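Local coordinates for hemolysin-related protein (Vibrio cholerae serotype O1, PDB 6MLT) that probably anchors the bacterial biofilm to surfaces as a secreted, metal- and carbohydrate-binding matrix protein, at residues D108-Y122 and I125-K138. Numbering follows the deposited sequence.
Sequences DGLIEIVSTSALTPY and ILDHQGNIKKQLLK. With NA (sodium ion), chain D.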
loop_
_atom_site.group_PDB
_atom_site.type_symbol
_atom_site.label_atom_id
_atom_site.label_comp_id
_atom_site.label_asym_id
_atom_site.label_seq_id
_atom_site.Cartn_x
_atom_site.Cartn_y
_atom_site.Cartn_z
ATOM N N ASP A 108 -11.299 -2.522 -23.322
ATOM C CA ASP A 108 -11.629 -1.767 -24.524
ATOM C C ASP A 108 -11.171 -0.314 -24.446
ATOM O O ASP A 108 -11.475 0.467 -25.351
ATOM C CB ASP A 108 -13.140 -1.840 -24.808
ATOM C CG ASP A 108 -13.981 -1.058 -23.809
ATOM O OD1 ASP A 108 -13.429 -0.514 -22.829
ATOM O OD2 ASP A 108 -15.213 -0.988 -24.020
ATOM N N GLY A 109 -10.432 0.056 -23.401
ATOM C CA GLY A 109 -9.944 1.409 -23.236
ATOM C C GLY A 109 -10.899 2.360 -22.546
ATOM O O GLY A 109 -10.582 3.552 -22.430
ATOM N N LEU A 110 -12.048 1.880 -22.082
ATOM C CA LEU A 110 -13.066 2.714 -21.464
ATOM C C LEU A 110 -13.390 2.176 -20.077
ATOM O O LEU A 110 -13.392 0.961 -19.851
ATOM C CB LEU A 110 -14.337 2.750 -22.315
ATOM C CG LEU A 110 -14.139 3.247 -23.750
ATOM C CD1 LEU A 110 -15.393 3.011 -24.570
ATOM C CD2 LEU A 110 -13.761 4.717 -23.749
ATOM N N ILE A 111 -13.694 3.091 -19.163
ATOM C CA ILE A 111 -13.955 2.755 -17.767
ATOM C C ILE A 111 -15.361 2.193 -17.626
ATOM O O ILE A 111 -16.323 2.747 -18.173
ATOM C CB ILE A 111 -13.780 4.003 -16.882
ATOM C CG1 ILE A 111 -12.313 4.447 -16.839
ATOM C CG2 ILE A 111 -14.333 3.759 -15.464
ATOM C CD1 ILE A 111 -11.407 3.511 -16.089
ATOM N N GLU A 112 -15.487 1.110 -16.855
ATOM C CA GLU A 112 -16.765 0.595 -16.376
ATOM C C GLU A 112 -16.929 0.919 -14.894
ATOM O O GLU A 112 -15.948 1.008 -14.153
ATOM C CB GLU A 112 -16.873 -0.924 -16.569
ATOM C CG GLU A 112 -17.211 -1.364 -17.989
ATOM C CD GLU A 112 -16.003 -1.415 -18.904
ATOM O OE1 GLU A 112 -14.927 -1.860 -18.448
ATOM O OE2 GLU A 112 -16.130 -1.009 -20.084
ATOM N N ILE A 113 -18.179 1.063 -14.458
ATOM C CA ILE A 113 -18.505 1.480 -13.095
ATOM C C ILE A 113 -19.371 0.403 -12.460
ATOM O O ILE A 113 -20.466 0.118 -12.955
ATOM C CB ILE A 113 -19.226 2.836 -13.084
ATOM C CG1 ILE A 113 -18.356 3.887 -13.777
ATOM C CG2 ILE A 113 -19.565 3.254 -11.658
ATOM C CD1 ILE A 113 -19.095 5.154 -14.114
ATOM N N VAL A 114 -18.901 -0.169 -11.351
ATOM C CA VAL A 114 -19.546 -1.312 -10.708
ATOM C C VAL A 114 -20.241 -0.835 -9.442
ATOM O O VAL A 114 -19.636 -0.140 -8.614
ATOM C CB VAL A 114 -18.532 -2.423 -10.376
ATOM C CG1 VAL A 114 -19.257 -3.691 -9.931
ATOM C CG2 VAL A 114 -17.634 -2.707 -11.560
ATOM N N SER A 115 -21.504 -1.218 -9.280
ATOM C CA SER A 115 -22.262 -0.820 -8.098
ATOM C C SER A 115 -23.468 -1.733 -7.936
ATOM O O SER A 115 -23.804 -2.521 -8.824
ATOM C CB SER A 115 -22.721 0.637 -8.199
ATOM O OG SER A 115 -23.843 0.753 -9.052
ATOM N N THR A 116 -24.138 -1.590 -6.794
ATOM C CA THR A 116 -25.423 -2.243 -6.579
ATOM C C THR A 116 -26.193 -1.458 -5.524
ATOM O O THR A 116 -25.698 -0.476 -4.959
ATOM C CB THR A 116 -25.242 -3.713 -6.181
ATOM O OG1 THR A 116 -26.494 -4.408 -6.311
ATOM C CG2 THR A 116 -24.732 -3.838 -4.750
ATOM N N SER A 117 -27.426 -1.896 -5.277
ATOM C CA SER A 117 -28.255 -1.365 -4.207
ATOM C C SER A 117 -29.054 -2.508 -3.602
ATOM O O SER A 117 -29.069 -3.626 -4.122
ATOM C CB SER A 117 -29.206 -0.277 -4.717
ATOM O OG SER A 117 -30.374 -0.875 -5.256
ATOM N N ALA A 118 -29.745 -2.212 -2.502
ATOM C CA ALA A 118 -30.629 -3.196 -1.899
ATOM C C ALA A 118 -31.918 -3.364 -2.683
ATOM O O ALA A 118 -32.702 -4.264 -2.366
ATOM C CB ALA A 118 -30.950 -2.797 -0.458
ATOM N N LEU A 119 -32.155 -2.520 -3.686
ATOM C CA LEU A 119 -33.398 -2.510 -4.440
ATOM C C LEU A 119 -33.314 -3.304 -5.739
ATOM O O LEU A 119 -34.334 -3.450 -6.416
ATOM C CB LEU A 119 -33.801 -1.063 -4.767
ATOM C CG LEU A 119 -33.746 -0.077 -3.596
ATOM C CD1 LEU A 119 -34.133 1.318 -4.062
ATOM C CD2 LEU A 119 -34.647 -0.522 -2.459
ATOM N N THR A 120 -32.131 -3.793 -6.107
ATOM C CA THR A 120 -31.933 -4.538 -7.340
ATOM C C THR A 120 -31.344 -5.912 -7.036
ATOM O O THR A 120 -30.573 -6.062 -6.082
ATOM C CB THR A 120 -30.996 -3.802 -8.312
ATOM O OG1 THR A 120 -30.765 -4.607 -9.473
ATOM C CG2 THR A 120 -29.659 -3.519 -7.673
ATOM N N PRO A 121 -31.680 -6.934 -7.824
ATOM C CA PRO A 121 -31.032 -8.242 -7.664
ATOM C C PRO A 121 -29.700 -8.375 -8.387
ATOM O O PRO A 121 -29.119 -9.464 -8.374
ATOM C CB PRO A 121 -32.070 -9.210 -8.250
ATOM C CG PRO A 121 -32.837 -8.417 -9.226
ATOM C CD PRO A 121 -32.818 -6.987 -8.761
ATOM N N TYR A 122 -29.195 -7.298 -8.988
ATOM C CA TYR A 122 -28.016 -7.348 -9.842
ATOM C C TYR A 122 -26.909 -6.438 -9.333
ATOM O O TYR A 122 -27.162 -5.361 -8.786
ATOM C CB TYR A 122 -28.357 -6.941 -11.291
ATOM C CG TYR A 122 -29.195 -7.991 -11.956
ATOM C CD1 TYR A 122 -28.620 -9.166 -12.412
ATOM C CD2 TYR A 122 -30.571 -7.840 -12.077
ATOM C CE1 TYR A 122 -29.380 -10.151 -12.984
ATOM C CE2 TYR A 122 -31.344 -8.826 -12.647
ATOM C CZ TYR A 122 -30.740 -9.982 -13.101
ATOM O OH TYR A 122 -31.494 -10.980 -13.667
ATOM N N ILE A 125 -23.167 -2.935 -13.936
ATOM C CA ILE A 125 -21.909 -2.470 -14.489
ATOM C C ILE A 125 -22.237 -1.491 -15.609
ATOM O O ILE A 125 -22.784 -1.885 -16.648
ATOM C CB ILE A 125 -21.038 -3.633 -14.977
ATOM C CG1 ILE A 125 -20.828 -4.617 -13.813
ATOM C CG2 ILE A 125 -19.708 -3.109 -15.517
ATOM C CD1 ILE A 125 -20.009 -5.844 -14.149
ATOM N N LEU A 126 -21.917 -0.217 -15.390
ATOM C CA LEU A 126 -22.202 0.842 -16.349
ATOM C C LEU A 126 -20.989 1.101 -17.234
ATOM O O LEU A 126 -19.842 0.904 -16.817
ATOM C CB LEU A 126 -22.573 2.140 -15.636
ATOM C CG LEU A 126 -23.622 2.069 -14.525
ATOM C CD1 LEU A 126 -23.883 3.464 -13.976
ATOM C CD2 LEU A 126 -24.904 1.452 -15.032
ATOM N N ASP A 127 -21.254 1.568 -18.456
ATOM C CA ASP A 127 -20.204 2.117 -19.301
ATOM C C ASP A 127 -19.899 3.549 -18.864
ATOM O O ASP A 127 -20.524 4.095 -17.949
ATOM C CB ASP A 127 -20.591 2.032 -20.782
ATOM C CG ASP A 127 -21.785 2.931 -21.172
ATOM O OD1 ASP A 127 -22.094 3.932 -20.483
ATOM O OD2 ASP A 127 -22.410 2.621 -22.212
ATOM N N HIS A 128 -18.923 4.171 -19.532
ATOM C CA HIS A 128 -18.414 5.469 -19.091
ATOM C C HIS A 128 -19.417 6.598 -19.288
ATOM O O HIS A 128 -19.166 7.715 -18.822
ATOM C CB HIS A 128 -17.107 5.803 -19.824
ATOM C CG HIS A 128 -17.295 6.134 -21.272
ATOM N ND1 HIS A 128 -17.250 7.424 -21.753
ATOM C CD2 HIS A 128 -17.537 5.343 -22.344
ATOM C CE1 HIS A 128 -17.450 7.415 -23.059
ATOM N NE2 HIS A 128 -17.626 6.164 -23.444
ATOM N N GLN A 129 -20.533 6.342 -19.956
ATOM C CA GLN A 129 -21.587 7.326 -20.135
ATOM C C GLN A 129 -22.749 7.132 -19.168
ATOM O O GLN A 129 -23.741 7.861 -19.259
ATOM C CB GLN A 129 -22.095 7.278 -21.581
ATOM C CG GLN A 129 -21.020 7.644 -22.592
ATOM C CD GLN A 129 -21.495 7.529 -24.035
ATOM O OE1 GLN A 129 -22.227 6.607 -24.391
ATOM N NE2 GLN A 129 -21.075 8.467 -24.868
ATOM N N GLY A 130 -22.649 6.173 -18.249
ATOM C CA GLY A 130 -23.681 5.954 -17.259
ATOM C C GLY A 130 -24.765 4.987 -17.671
ATOM O O GLY A 130 -25.773 4.876 -16.964
ATOM N N ASN A 131 -24.596 4.285 -18.787
ATOM C CA ASN A 131 -25.597 3.352 -19.272
ATOM C C ASN A 131 -25.211 1.922 -18.923
ATOM O O ASN A 131 -24.031 1.558 -18.914
ATOM C CB ASN A 131 -25.769 3.493 -20.782
ATOM C CG ASN A 131 -26.421 4.795 -21.159
ATOM O OD1 ASN A 131 -27.452 5.170 -20.592
ATOM N ND2 ASN A 131 -25.814 5.514 -22.089
ATOM N N ILE A 132 -26.232 1.107 -18.657
ATOM C CA ILE A 132 -26.002 -0.272 -18.252
ATOM C C ILE A 132 -25.288 -1.015 -19.369
ATOM O O ILE A 132 -25.652 -0.910 -20.546
ATOM C CB ILE A 132 -27.330 -0.954 -17.885
ATOM C CG1 ILE A 132 -27.080 -2.368 -17.357
ATOM C CG2 ILE A 132 -28.262 -1.009 -19.093
ATOM C CD1 ILE A 132 -26.314 -2.401 -16.045
ATOM N N LYS A 133 -24.265 -1.773 -18.999
ATOM C CA LYS A 133 -23.487 -2.575 -19.933
ATOM C C LYS A 133 -23.541 -4.056 -19.593
ATOM O O LYS A 133 -23.771 -4.881 -20.482
ATOM C CB LYS A 133 -22.031 -2.082 -19.941
ATOM C CG LYS A 133 -21.088 -2.876 -20.830
ATOM C CD LYS A 133 -19.755 -2.155 -20.957
ATOM C CE LYS A 133 -18.712 -3.003 -21.653
ATOM N NZ LYS A 133 -17.556 -2.178 -22.111
ATOM N N LYS A 134 -23.335 -4.411 -18.325
ATOM C CA LYS A 134 -23.477 -5.785 -17.871
ATOM C C LYS A 134 -24.211 -5.807 -16.541
ATOM O O LYS A 134 -24.210 -4.830 -15.782
ATOM C CB LYS A 134 -22.125 -6.493 -17.711
ATOM C CG LYS A 134 -21.421 -6.804 -19.014
ATOM C CD LYS A 134 -20.449 -7.980 -18.863
ATOM C CE LYS A 134 -21.195 -9.309 -18.736
ATOM N NZ LYS A 134 -20.281 -10.477 -18.743
ATOM N N GLN A 135 -24.844 -6.946 -16.270
ATOM C CA GLN A 135 -25.466 -7.215 -14.986
ATOM C C GLN A 135 -25.087 -8.621 -14.547
ATOM O O GLN A 135 -25.024 -9.543 -15.367
ATOM C CB GLN A 135 -26.990 -7.062 -15.058
ATOM C CG GLN A 135 -27.434 -5.626 -15.305
ATOM C CD GLN A 135 -28.938 -5.475 -15.351
ATOM O OE1 GLN A 135 -29.594 -6.019 -16.233
ATOM N NE2 GLN A 135 -29.493 -4.733 -14.400
ATOM N N LEU A 136 -24.816 -8.770 -13.254
ATOM C CA LEU A 136 -24.481 -10.057 -12.650
ATOM C C LEU A 136 -25.448 -10.306 -11.503
ATOM O O LEU A 136 -25.555 -9.481 -10.589
ATOM C CB LEU A 136 -23.042 -10.081 -12.134
ATOM C CG LEU A 136 -21.953 -9.510 -13.043
ATOM C CD1 LEU A 136 -20.622 -9.483 -12.305
ATOM C CD2 LEU A 136 -21.839 -10.303 -14.338
ATOM N N LEU A 137 -26.157 -11.430 -11.557
ATOM C CA LEU A 137 -27.133 -11.751 -10.524
ATOM C C LEU A 137 -26.431 -11.989 -9.193
ATOM O O LEU A 137 -25.483 -12.777 -9.112
ATOM C CB LEU A 137 -27.923 -12.987 -10.927
ATOM C CG LEU A 137 -29.082 -13.402 -10.015
ATOM C CD1 LEU A 137 -30.203 -12.379 -10.074
ATOM C CD2 LEU A 137 -29.596 -14.790 -10.398
ATOM N N LYS A 138 -26.912 -11.328 -8.144
ATOM C CA LYS A 138 -26.245 -11.374 -6.855
ATOM C C LYS A 138 -26.593 -12.650 -6.092
ATOM O O LYS A 138 -27.624 -13.292 -6.319
ATOM C CB LYS A 138 -26.626 -10.156 -6.012
ATOM C CG LYS A 138 -26.056 -8.847 -6.541
ATOM C CD LYS A 138 -26.343 -7.671 -5.625
ATOM C CE LYS A 138 -27.825 -7.367 -5.565
ATOM N NZ LYS A 138 -28.097 -6.131 -4.763
HETATM NA NA NA D . -13.885 -1.139 -20.614
HETATM O O HOH W 1 -17.320 0.737 -22.930
HETATM O O HOH W 2 -17.272 2.044 -20.722
#
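Lys138 and Thr116, both buried, meet tip to tip, where Lys138 NZ donates to Thr116 OG1 (2.8 Å) and to Thr120 O (2.8 Å). A lysine suits the place: its long chain, bent at chi3 (-66°), carries the ammonium into a pocket of oxygens that Ser145 OG joins from outside. Thr116 OG1, anti to the backbone N (chi1 -165°), in turn donates to Tyr122 O, joining the two sides of the loop across the turn Ser117-Thr120. Ile113 and Leu126 form an antiparallel hydrogen-bonded pair, Ile113 N to Leu126 O and Leu126 N to Ile113 O each 2.9 Å; their side chains pack on one face, while beta-branched Val114 and Ile125, apt for strands, share the other.

The solvent side is looser: the Tyr122 ring offers a face to the Leu137 CD1 methyl, an off-centre CH-pi contact, and Gln135 CB approaches obliquely.

At the polar end, buried Glu112 chelates the sodium ion with both carboxylate oxygens, beside Asp108, Leu110 O, Asp104 and Asp106. Nearer solvent, extended Lys133 sets NZ 2.7 Å from Glu112 OE2, above the carboxylate plane, and bridges to Asp108 OD2 directly (3.2 Å) and through a water; with its salt bridge to Asp106, it probably offsets the acidic charge.

The four-stranded antiparallel sheet runs 101-103, 112-115, 122-126, 132-137, consistent with a beta-propeller blade; strand 71-76 touches Leu126, and strand 167-170 packs on Leu136 and Lys138.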